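Local coordinates for protein dextranase (Pseudarthrobacter oxydans, PDB 6NZS) that catalyses the endohydrolysis of alpha-1,6-glucosidic linkages in dextran, as a glycoside hydrolase of family 49, at residues 113-123 against 144-152; 538-549 against 579-587. One frame throughout, in Å; residues are numbered along the deposited sequence.

Contact 1: residues 113-123 against 144-152; sequences QVQIRPSSYNF and YRFSVEFEP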
loop_
_atom_site.group_PDB
_atom_site.type_symbol
_atom_site.label_atom_id
_atom_site.label_comp_id
_atom_site.label_asym_id
_atom_site.label_seq_id
_atom_site.Cartn_x
_atom_site.Cartn_y
_atom_site.Cartn_z
ATOM N N GLN A 113 -2.554 -19.421 18.213
ATOM C CA GLN A 113 -2.484 -18.037 18.666
ATOM C C GLN A 113 -1.534 -17.191 17.834
ATOM O O GLN A 113 -1.294 -16.027 18.171
ATOM C CB GLN A 113 -2.138 -17.969 20.156
ATOM C CG GLN A 113 -3.289 -18.424 21.050
ATOM C CD GLN A 113 -3.137 -17.966 22.482
ATOM O OE1 GLN A 113 -2.027 -17.814 22.982
ATOM N NE2 GLN A 113 -4.263 -17.732 23.150
ATOM N N VAL A 114 -0.990 -17.735 16.754
ATOM C CA VAL A 114 -0.307 -16.938 15.746
ATOM C C VAL A 114 -1.079 -17.120 14.452
ATOM O O VAL A 114 -1.057 -18.207 13.859
ATOM C CB VAL A 114 1.158 -17.347 15.568
ATOM C CG1 VAL A 114 1.795 -16.484 14.485
ATOM C CG2 VAL A 114 1.912 -17.209 16.870
ATOM N N GLN A 115 -1.747 -16.067 14.002
ATOM C CA GLN A 115 -2.508 -16.119 12.763
ATOM C C GLN A 115 -1.721 -15.473 11.631
ATOM O O GLN A 115 -1.039 -14.463 11.830
ATOM C CB GLN A 115 -3.862 -15.438 12.941
ATOM C CG GLN A 115 -4.784 -16.277 13.836
ATOM C CD GLN A 115 -5.144 -17.611 13.190
ATOM O OE1 GLN A 115 -5.531 -17.652 12.028
ATOM N NE2 GLN A 115 -5.012 -18.707 13.940
ATOM N N ILE A 116 -1.822 -16.066 10.445
ATOM C CA ILE A 116 -1.219 -15.530 9.228
ATOM C C ILE A 116 -2.310 -14.843 8.424
ATOM O O ILE A 116 -3.394 -15.404 8.231
ATOM C CB ILE A 116 -0.569 -16.650 8.397
ATOM C CG1 ILE A 116 0.581 -17.291 9.176
ATOM C CG2 ILE A 116 -0.085 -16.120 7.040
ATOM C CD1 ILE A 116 1.029 -18.625 8.629
ATOM N N ARG A 117 -2.036 -13.624 7.965
ATOM C CA ARG A 117 -2.935 -12.952 7.034
ATOM C C ARG A 117 -2.099 -12.507 5.842
ATOM O O ARG A 117 -1.037 -11.891 6.036
ATOM C CB ARG A 117 -3.640 -11.748 7.663
ATOM C CG ARG A 117 -4.661 -12.125 8.740
ATOM C CD ARG A 117 -5.706 -10.991 8.914
ATOM N NE ARG A 117 -6.775 -11.341 9.859
ATOM C CZ ARG A 117 -7.815 -10.565 10.188
ATOM N NH1 ARG A 117 -7.990 -9.345 9.667
ATOM N NH2 ARG A 117 -8.702 -11.024 11.061
ATOM N N PRO A 118 -2.525 -12.782 4.596
ATOM C CA PRO A 118 -3.772 -13.423 4.150
ATOM C C PRO A 118 -4.040 -14.809 4.766
ATOM O O PRO A 118 -3.172 -15.677 4.772
ATOM C CB PRO A 118 -3.579 -13.534 2.632
ATOM C CG PRO A 118 -2.713 -12.366 2.280
ATOM C CD PRO A 118 -1.739 -12.275 3.458
ATOM N N SER A 119 -5.252 -14.977 5.302
ATOM C CA SER A 119 -5.671 -16.251 5.876
ATOM C C SER A 119 -5.714 -17.361 4.838
ATOM O O SER A 119 -5.640 -18.542 5.207
ATOM C CB SER A 119 -7.051 -16.094 6.514
ATOM O OG SER A 119 -6.987 -15.164 7.577
ATOM N N SER A 120 -5.825 -17.011 3.555
ATOM C CA SER A 120 -5.790 -18.009 2.496
ATOM C C SER A 120 -4.438 -18.705 2.401
ATOM O O SER A 120 -4.356 -19.760 1.764
ATOM C CB SER A 120 -6.155 -17.359 1.158
ATOM O OG SER A 120 -5.210 -16.361 0.795
ATOM N N TYR A 121 -3.382 -18.140 3.000
ATOM C CA TYR A 121 -2.071 -18.797 3.053
ATOM C C TYR A 121 -2.102 -19.729 4.251
ATOM O O TYR A 121 -1.721 -19.368 5.369
ATOM C CB TYR A 121 -0.926 -17.807 3.228
ATOM C CG TYR A 121 -0.812 -16.697 2.221
ATOM C CD1 TYR A 121 -1.520 -16.716 1.025
ATOM C CD2 TYR A 121 0.030 -15.627 2.466
ATOM C CE1 TYR A 121 -1.405 -15.673 0.125
ATOM C CE2 TYR A 121 0.153 -14.595 1.577
ATOM C CZ TYR A 121 -0.558 -14.620 0.412
ATOM O OH TYR A 121 -0.438 -13.577 -0.459
ATOM N N ASN A 122 -2.547 -20.949 4.014
ATOM C CA ASN A 122 -2.680 -21.925 5.089
ATOM C C ASN A 122 -1.328 -22.589 5.375
ATOM O O ASN A 122 -1.164 -23.801 5.279
ATOM C CB ASN A 122 -3.762 -22.925 4.701
ATOM C CG ASN A 122 -4.093 -23.894 5.815
ATOM O OD1 ASN A 122 -4.064 -23.536 6.997
ATOM N ND2 ASN A 122 -4.426 -25.128 5.448
ATOM N N PHE A 123 -0.338 -21.760 5.724
ATOM C CA PHE A 123 1.003 -22.269 5.987
ATOM C C PHE A 123 1.003 -23.188 7.202
ATOM O O PHE A 123 0.311 -22.934 8.197
ATOM C CB PHE A 123 1.967 -21.128 6.300
ATOM C CG PHE A 123 2.203 -20.169 5.166
ATOM C CD1 PHE A 123 2.101 -20.556 3.842
ATOM C CD2 PHE A 123 2.568 -18.863 5.448
ATOM C CE1 PHE A 123 2.344 -19.633 2.814
ATOM C CE2 PHE A 123 2.814 -17.955 4.441
ATOM C CZ PHE A 123 2.709 -18.341 3.127
ATOM N N TYR A 144 6.116 -14.468 -1.080
ATOM C CA TYR A 144 4.940 -14.207 -0.261
ATOM C C TYR A 144 5.218 -13.014 0.636
ATOM O O TYR A 144 6.295 -12.916 1.225
ATOM C CB TYR A 144 4.640 -15.408 0.649
ATOM C CG TYR A 144 4.062 -16.612 -0.044
ATOM C CD1 TYR A 144 4.892 -17.604 -0.573
ATOM C CD2 TYR A 144 2.684 -16.773 -0.177
ATOM C CE1 TYR A 144 4.363 -18.715 -1.209
ATOM C CE2 TYR A 144 2.151 -17.894 -0.822
ATOM C CZ TYR A 144 3.001 -18.855 -1.334
ATOM O OH TYR A 144 2.501 -19.975 -1.978
ATOM N N ARG A 145 4.244 -12.112 0.738
ATOM C CA ARG A 145 4.283 -11.002 1.688
ATOM C C ARG A 145 3.076 -11.154 2.603
ATOM O O ARG A 145 1.936 -11.189 2.124
ATOM C CB ARG A 145 4.233 -9.666 0.936
ATOM C CG ARG A 145 5.510 -9.369 0.113
ATOM C CD ARG A 145 5.212 -8.852 -1.303
ATOM N NE ARG A 145 4.485 -9.836 -2.111
ATOM C CZ ARG A 145 5.036 -10.891 -2.702
ATOM N NH1 ARG A 145 6.337 -11.129 -2.592
ATOM N NH2 ARG A 145 4.275 -11.724 -3.403
ATOM N N PHE A 146 3.314 -11.278 3.908
ATOM C CA PHE A 146 2.223 -11.636 4.808
ATOM C C PHE A 146 2.483 -11.106 6.208
ATOM O O PHE A 146 3.609 -10.738 6.562
ATOM C CB PHE A 146 1.980 -13.160 4.825
ATOM C CG PHE A 146 3.167 -13.981 5.268
ATOM C CD1 PHE A 146 4.180 -14.298 4.380
ATOM C CD2 PHE A 146 3.245 -14.455 6.574
ATOM C CE1 PHE A 146 5.259 -15.060 4.793
ATOM C CE2 PHE A 146 4.310 -15.213 7.000
ATOM C CZ PHE A 146 5.318 -15.528 6.105
ATOM N N SER A 147 1.417 -11.097 7.007
ATOM C CA SER A 147 1.419 -10.592 8.370
ATOM C C SER A 147 1.370 -11.762 9.349
ATOM O O SER A 147 0.614 -12.724 9.150
ATOM C CB SER A 147 0.172 -9.722 8.559
ATOM O OG SER A 147 0.020 -9.349 9.915
ATOM N N VAL A 148 2.177 -11.668 10.407
ATOM C CA VAL A 148 2.245 -12.661 11.478
ATOM C C VAL A 148 1.663 -12.027 12.740
ATOM O O VAL A 148 2.166 -11.000 13.216
ATOM C CB VAL A 148 3.694 -13.121 11.705
ATOM C CG1 VAL A 148 3.781 -14.100 12.866
ATOM C CG2 VAL A 148 4.262 -13.735 10.425
ATOM N N GLU A 149 0.595 -12.622 13.274
ATOM C CA GLU A 149 -0.265 -11.949 14.256
ATOM C C GLU A 149 -0.353 -12.771 15.542
ATOM O O GLU A 149 -1.134 -13.727 15.634
ATOM C CB GLU A 149 -1.636 -11.673 13.637
ATOM C CG GLU A 149 -1.493 -11.075 12.233
ATOM C CD GLU A 149 -2.704 -10.325 11.717
ATOM O OE1 GLU A 149 -3.794 -10.386 12.335
ATOM O OE2 GLU A 149 -2.544 -9.653 10.683
ATOM N N PHE A 150 0.444 -12.396 16.541
ATOM C CA PHE A 150 0.391 -13.057 17.840
ATOM C C PHE A 150 -0.818 -12.534 18.614
ATOM O O PHE A 150 -0.990 -11.318 18.767
ATOM C CB PHE A 150 1.661 -12.755 18.636
ATOM C CG PHE A 150 2.874 -13.530 18.195
ATOM C CD1 PHE A 150 3.568 -13.174 17.043
ATOM C CD2 PHE A 150 3.342 -14.586 18.959
ATOM C CE1 PHE A 150 4.700 -13.879 16.652
ATOM C CE2 PHE A 150 4.472 -15.295 18.570
ATOM C CZ PHE A 150 5.145 -14.941 17.417
ATOM N N GLU A 151 -1.653 -13.452 19.101
ATOM C CA GLU A 151 -2.863 -13.066 19.827
ATOM C C GLU A 151 -2.649 -12.039 20.941
ATOM O O GLU A 151 -3.447 -11.086 21.018
ATOM C CB GLU A 151 -3.606 -14.317 20.322
ATOM C CG GLU A 151 -5.051 -14.049 20.706
ATOM C CD GLU A 151 -5.766 -15.312 21.135
ATOM O OE1 GLU A 151 -5.811 -16.272 20.333
ATOM O OE2 GLU A 151 -6.270 -15.346 22.276
ATOM N N PRO A 152 -1.630 -12.143 21.806
ATOM C CA PRO A 152 -1.461 -11.124 22.859
ATOM C C PRO A 152 -1.153 -9.728 22.341
ATOM O O PRO A 152 -1.262 -8.768 23.118
ATOM C CB PRO A 152 -0.297 -11.663 23.706
ATOM C CG PRO A 152 -0.168 -13.092 23.339
ATOM C CD PRO A 152 -0.660 -13.247 21.950
HETATM O O HOH W 1 1.901 -12.399 -1.071
#

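Contact 2: residues 538-549 against 579-587; sequences EIPDGNGLALEN and WNSWNAWRT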
loop_
_atom_site.group_PDB
_atom_site.type_symbol
_atom_site.label_atom_id
_atom_site.label_comp_id
_atom_site.label_asym_id
_atom_site.label_seq_id
_atom_site.Cartn_x
_atom_site.Cartn_y
_atom_site.Cartn_z
ATOM N N GLU A 538 -27.358 -2.679 -17.004
ATOM C CA GLU A 538 -26.944 -4.004 -16.564
ATOM C C GLU A 538 -28.028 -5.053 -16.752
ATOM O O GLU A 538 -27.717 -6.195 -17.095
ATOM C CB GLU A 538 -26.527 -3.973 -15.087
ATOM C CG GLU A 538 -25.992 -5.299 -14.558
ATOM C CD GLU A 538 -24.649 -5.693 -15.157
ATOM O OE1 GLU A 538 -23.931 -4.798 -15.665
ATOM O OE2 GLU A 538 -24.314 -6.891 -15.106
ATOM N N ILE A 539 -29.288 -4.695 -16.520
ATOM C CA ILE A 539 -30.415 -5.604 -16.711
ATOM C C ILE A 539 -31.107 -5.207 -18.011
ATOM O O ILE A 539 -31.852 -4.212 -18.018
ATOM C CB ILE A 539 -31.400 -5.528 -15.537
ATOM C CG1 ILE A 539 -30.649 -5.504 -14.205
ATOM C CG2 ILE A 539 -32.402 -6.676 -15.620
ATOM C CD1 ILE A 539 -30.021 -6.822 -13.864
ATOM N N PRO A 540 -30.936 -5.958 -19.107
ATOM C CA PRO A 540 -30.197 -7.217 -19.209
ATOM C C PRO A 540 -28.831 -7.134 -19.908
ATOM O O PRO A 540 -28.236 -8.182 -20.132
ATOM C CB PRO A 540 -31.119 -8.043 -20.103
ATOM C CG PRO A 540 -31.632 -7.017 -21.077
ATOM C CD PRO A 540 -31.752 -5.716 -20.314
ATOM N N ASP A 541 -28.338 -5.939 -20.233
ATOM C CA ASP A 541 -27.217 -5.820 -21.167
ATOM C C ASP A 541 -25.860 -6.159 -20.560
ATOM O O ASP A 541 -24.901 -6.360 -21.314
ATOM C CB ASP A 541 -27.130 -4.414 -21.762
ATOM C CG ASP A 541 -28.346 -4.045 -22.587
ATOM O OD1 ASP A 541 -29.223 -4.914 -22.771
ATOM O OD2 ASP A 541 -28.429 -2.877 -23.006
ATOM N N GLY A 542 -25.741 -6.194 -19.233
ATOM C CA GLY A 542 -24.450 -6.471 -18.623
ATOM C C GLY A 542 -23.450 -5.346 -18.747
ATOM O O GLY A 542 -22.245 -5.582 -18.586
ATOM N N ASN A 543 -23.913 -4.127 -19.020
ATOM C CA ASN A 543 -23.057 -2.970 -19.260
ATOM C C ASN A 543 -23.085 -1.961 -18.115
ATOM O O ASN A 543 -22.658 -0.819 -18.294
ATOM C CB ASN A 543 -23.443 -2.285 -20.577
ATOM C CG ASN A 543 -22.338 -1.393 -21.119
ATOM O OD1 ASN A 543 -21.165 -1.766 -21.104
ATOM N ND2 ASN A 543 -22.709 -0.198 -21.590
ATOM N N GLY A 544 -23.587 -2.353 -16.942
ATOM C CA GLY A 544 -23.583 -1.460 -15.802
ATOM C C GLY A 544 -22.592 -1.913 -14.752
ATOM O O GLY A 544 -21.464 -2.293 -15.076
ATOM N N LEU A 545 -23.003 -1.889 -13.490
ATOM C CA LEU A 545 -22.175 -2.359 -12.382
ATOM C C LEU A 545 -22.624 -3.760 -11.991
ATOM O O LEU A 545 -23.769 -3.952 -11.569
ATOM C CB LEU A 545 -22.310 -1.409 -11.192
ATOM C CG LEU A 545 -21.605 -1.845 -9.898
ATOM C CD1 LEU A 545 -20.090 -1.969 -10.071
ATOM C CD2 LEU A 545 -21.922 -0.851 -8.810
ATOM N N ALA A 546 -21.729 -4.729 -12.120
ATOM C CA ALA A 546 -22.011 -6.122 -11.792
ATOM C C ALA A 546 -21.331 -6.477 -10.475
ATOM O O ALA A 546 -20.106 -6.366 -10.359
ATOM C CB ALA A 546 -21.514 -7.054 -12.899
ATOM N N LEU A 547 -22.122 -6.903 -9.485
ATOM C CA LEU A 547 -21.611 -7.445 -8.224
ATOM C C LEU A 547 -21.902 -8.941 -8.232
ATOM O O LEU A 547 -23.006 -9.370 -7.885
ATOM C CB LEU A 547 -22.264 -6.762 -7.028
ATOM C CG LEU A 547 -22.204 -5.233 -7.056
ATOM C CD1 LEU A 547 -22.986 -4.627 -5.900
ATOM C CD2 LEU A 547 -20.775 -4.719 -7.063
ATOM N N GLU A 548 -20.914 -9.733 -8.623
ATOM C CA GLU A 548 -21.053 -11.181 -8.728
ATOM C C GLU A 548 -20.371 -11.822 -7.523
ATOM O O GLU A 548 -19.178 -11.612 -7.303
ATOM C CB GLU A 548 -20.403 -11.677 -10.022
ATOM C CG GLU A 548 -20.525 -13.171 -10.219
ATOM C CD GLU A 548 -19.875 -13.662 -11.499
ATOM O OE1 GLU A 548 -19.292 -12.836 -12.235
ATOM O OE2 GLU A 548 -19.948 -14.878 -11.765
ATOM N N ASN A 549 -21.126 -12.597 -6.741
ATOM C CA ASN A 549 -20.585 -13.223 -5.533
ATOM C C ASN A 549 -19.995 -12.192 -4.576
ATOM O O ASN A 549 -18.934 -12.406 -3.987
ATOM C CB ASN A 549 -19.567 -14.316 -5.850
ATOM C CG ASN A 549 -20.130 -15.371 -6.755
ATOM O OD1 ASN A 549 -21.331 -15.648 -6.719
ATOM N ND2 ASN A 549 -19.273 -15.970 -7.579
ATOM N N TRP A 579 -31.631 1.481 -10.802
ATOM C CA TRP A 579 -31.986 0.082 -10.580
ATOM C C TRP A 579 -31.534 -0.819 -11.720
ATOM O O TRP A 579 -30.955 -1.885 -11.492
ATOM C CB TRP A 579 -33.499 -0.040 -10.377
ATOM C CG TRP A 579 -33.963 -1.449 -10.176
ATOM C CD1 TRP A 579 -34.581 -2.254 -11.094
ATOM C CD2 TRP A 579 -33.848 -2.226 -8.980
ATOM N NE1 TRP A 579 -34.853 -3.482 -10.541
ATOM C CE2 TRP A 579 -34.418 -3.488 -9.241
ATOM C CE3 TRP A 579 -33.321 -1.973 -7.710
ATOM C CZ2 TRP A 579 -34.474 -4.494 -8.279
ATOM C CZ3 TRP A 579 -33.375 -2.968 -6.760
ATOM C CH2 TRP A 579 -33.943 -4.216 -7.047
ATOM N N ASN A 580 -31.781 -0.408 -12.964
ATOM C CA ASN A 580 -31.445 -1.289 -14.075
ATOM C C ASN A 580 -29.984 -1.197 -14.497
ATOM O O ASN A 580 -29.580 -1.891 -15.438
ATOM C CB ASN A 580 -32.391 -1.045 -15.250
ATOM C CG ASN A 580 -33.759 -1.621 -14.994
ATOM O OD1 ASN A 580 -33.882 -2.741 -14.495
ATOM N ND2 ASN A 580 -34.796 -0.860 -15.312
ATOM N N SER A 581 -29.188 -0.388 -13.807
ATOM C CA SER A 581 -27.771 -0.232 -14.093
ATOM C C SER A 581 -26.884 -1.051 -13.164
ATOM O O SER A 581 -25.663 -0.887 -13.200
ATOM C CB SER A 581 -27.375 1.241 -14.030
ATOM O OG SER A 581 -27.900 1.944 -15.150
ATOM N N TRP A 582 -27.462 -1.914 -12.328
ATOM C CA TRP A 582 -26.635 -2.771 -11.483
ATOM C C TRP A 582 -27.312 -4.114 -11.275
ATOM O O TRP A 582 -28.518 -4.268 -11.479
ATOM C CB TRP A 582 -26.281 -2.128 -10.129
ATOM C CG TRP A 582 -27.442 -1.936 -9.189
ATOM C CD1 TRP A 582 -28.319 -0.898 -9.192
ATOM C CD2 TRP A 582 -27.819 -2.779 -8.081
ATOM N NE1 TRP A 582 -29.234 -1.042 -8.172
ATOM C CE2 TRP A 582 -28.948 -2.189 -7.478
ATOM C CE3 TRP A 582 -27.317 -3.974 -7.550
ATOM C CZ2 TRP A 582 -29.585 -2.752 -6.373
ATOM C CZ3 TRP A 582 -27.953 -4.533 -6.448
ATOM C CH2 TRP A 582 -29.073 -3.922 -5.878
ATOM N N ASN A 583 -26.518 -5.080 -10.827
ATOM C CA ASN A 583 -27.031 -6.383 -10.445
ATOM C C ASN A 583 -26.128 -6.942 -9.356
ATOM O O ASN A 583 -24.940 -6.618 -9.288
ATOM C CB ASN A 583 -27.089 -7.335 -11.648
ATOM C CG ASN A 583 -27.970 -8.548 -11.396
ATOM O OD1 ASN A 583 -28.707 -8.610 -10.410
ATOM N ND2 ASN A 583 -27.888 -9.523 -12.286
ATOM N N ALA A 584 -26.711 -7.769 -8.493
ATOM C CA ALA A 584 -25.967 -8.551 -7.513
ATOM C C ALA A 584 -26.509 -9.966 -7.597
ATOM O O ALA A 584 -27.711 -10.174 -7.411
ATOM C CB ALA A 584 -26.145 -7.995 -6.093
ATOM N N TRP A 585 -25.645 -10.931 -7.904
ATOM C CA TRP A 585 -26.128 -12.291 -8.092
ATOM C C TRP A 585 -25.052 -13.298 -7.720
ATOM O O TRP A 585 -23.862 -12.981 -7.667
ATOM C CB TRP A 585 -26.643 -12.518 -9.524
ATOM C CG TRP A 585 -25.572 -12.750 -10.565
ATOM C CD1 TRP A 585 -25.169 -13.953 -11.068
ATOM C CD2 TRP A 585 -24.790 -11.753 -11.238
ATOM N NE1 TRP A 585 -24.179 -13.768 -12.010
ATOM C CE2 TRP A 585 -23.933 -12.426 -12.134
ATOM C CE3 TRP A 585 -24.732 -10.361 -11.170
ATOM C CZ2 TRP A 585 -23.030 -11.754 -12.954
ATOM C CZ3 TRP A 585 -23.836 -9.689 -11.992
ATOM C CH2 TRP A 585 -22.997 -10.391 -12.872
ATOM N N ARG A 586 -25.496 -14.522 -7.465
ATOM C CA ARG A 586 -24.627 -15.641 -7.134
ATOM C C ARG A 586 -24.409 -16.475 -8.388
ATOM O O ARG A 586 -25.374 -16.822 -9.075
ATOM C CB ARG A 586 -25.307 -16.501 -6.071
ATOM C CG ARG A 586 -24.435 -17.555 -5.438
ATOM C CD ARG A 586 -25.293 -18.443 -4.541
ATOM N NE ARG A 586 -24.554 -19.585 -4.010
ATOM C CZ ARG A 586 -24.868 -20.220 -2.884
ATOM N NH1 ARG A 586 -25.920 -19.836 -2.172
ATOM N NH2 ARG A 586 -24.139 -21.252 -2.478
ATOM N N THR A 587 -23.151 -16.784 -8.693
ATOM C CA THR A 587 -22.880 -17.646 -9.843
ATOM C C THR A 587 -23.348 -19.061 -9.531
ATOM O O THR A 587 -22.633 -19.825 -8.876
ATOM C CB THR A 587 -21.390 -17.713 -10.219
ATOM O OG1 THR A 587 -20.755 -16.452 -9.984
ATOM C CG2 THR A 587 -21.239 -18.081 -11.687
HETATM O O HOH W 2 -26.151 -8.824 -14.598
#

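Contact 1: residues 113-123 against 144-152
Val114 to Arg117 pairs antiparallel with Ser147 to Phe150, the short strand axes 4.5 Å apart and 157° between their directions, with two-way backbone bonds at Gln115–Glu149 and Arg117–Ser147. On the face of Val114 and Phe150, Val114 CG2 sits 3.8 Å from the Phe150 ring centroid, a CH-pi contact over the face, and Val114 CG1 presses on Val148 CG1 at 3.5 Å, tighter than usual. A cis peptide bond before Pro118 and the type I turn Pro118–Tyr121 end the pairing; Tyr121 and Phe123 join Tyr144 and Phe146 of the continuing strand in an aromatic cluster. Phe123 sends its edge to the faces of Tyr144 (planes at 84°) and Phe146, whose CG, between backbone N and carbonyl carbon (chi1 60°), turns the ring face to Phe123 CE2. Tyr144 CD2 stands over the centre of the Tyr121 ring, Pro118 CB over the opposite face. This antiparallel pair belongs to the N-terminal Ig-like domain, its other face (Arg117, Ser147, Glu149) turned to the beta-solenoid. Ser147 OG donates to the anti lone pair of Glu149 OE2 at 2.7 Å, which also bonds His435. Arg117 NE is 4.0 Å from Glu149 OE1, a long salt bridge of charges alone, the oxygen well out of the guanidinium plane; Arg117 NH1 hydrogen-bonds Ile434 O. An alanine for Glu149 is likely to leave Ser147 OG and His435 without their acceptor and Arg117 without this charge.

Contact 2: residues 538-549 against 579-587
Leu545 to Glu548 and Trp582 to Trp585 run parallel, 7° apart in direction, and backbone bonds alternate between them: Leu545 N to Ser581 O, Asn583 N to Leu545 O, Leu547 N to Asn583 O, Trp585 N to Leu547 O and Asn549 N to Trp585 O. Ahead of this ladder, Asn580 O takes two donors, Glu538 N at 2.8 Å and Ile539 N at 3.0 Å. In-register parallel pairing is how successive coils of a beta-solenoid stack, and here 582-585 adds a strand beside 545-552, whose other neighbour is 495-507. Among polar side chains, Thr587 OG1 donates to the anti lone pair of Glu548 OE2 at 2.5 Å, and Asn549 OD1 receives Thr587 N at 2.9 Å, so the C-terminal residue is gripped by two side chains. Glu548 OE1 is hydrogen-bonded to His501 NE2. A water donates to Glu538 OE2 and accepts from Asn583 ND2. Apolar contact centres on Trp585: with CG between the backbone N and carbonyl carbon (chi1 79°), the indole lies back against the partner strand. Glu548 CB lies over its six-membered ring, 4.1 Å from the centroid, whereas Ala546 CB meets the edge at CZ3, 3.6 Å away. Ile539 CD1 packs against the Asn583 amide.

In the fold
The two contacts follow in series along the chain: contact 1 closes before contact 2 opens. Their centres lie 34 Å apart and their nearest atoms about 15 Å, so they do not touch. Contact 1 lies in the N-terminal Ig-like domain, where strand 144-150 also pairs with 176-192; contact 2 lies in the family 49 range at the C-terminal part of the solenoid. The domains nevertheless meet, because side chains of contact 1 reach solenoid strands 398-407 and 423-435. From 423-435, parallel pairing proceeds through 469-482 and 495-507 to 545-552, the strand of contact 2. Contact 1 thus docks the Ig-like domain on the solenoid's flank, whereas contact 2 adds the last strand to its stack.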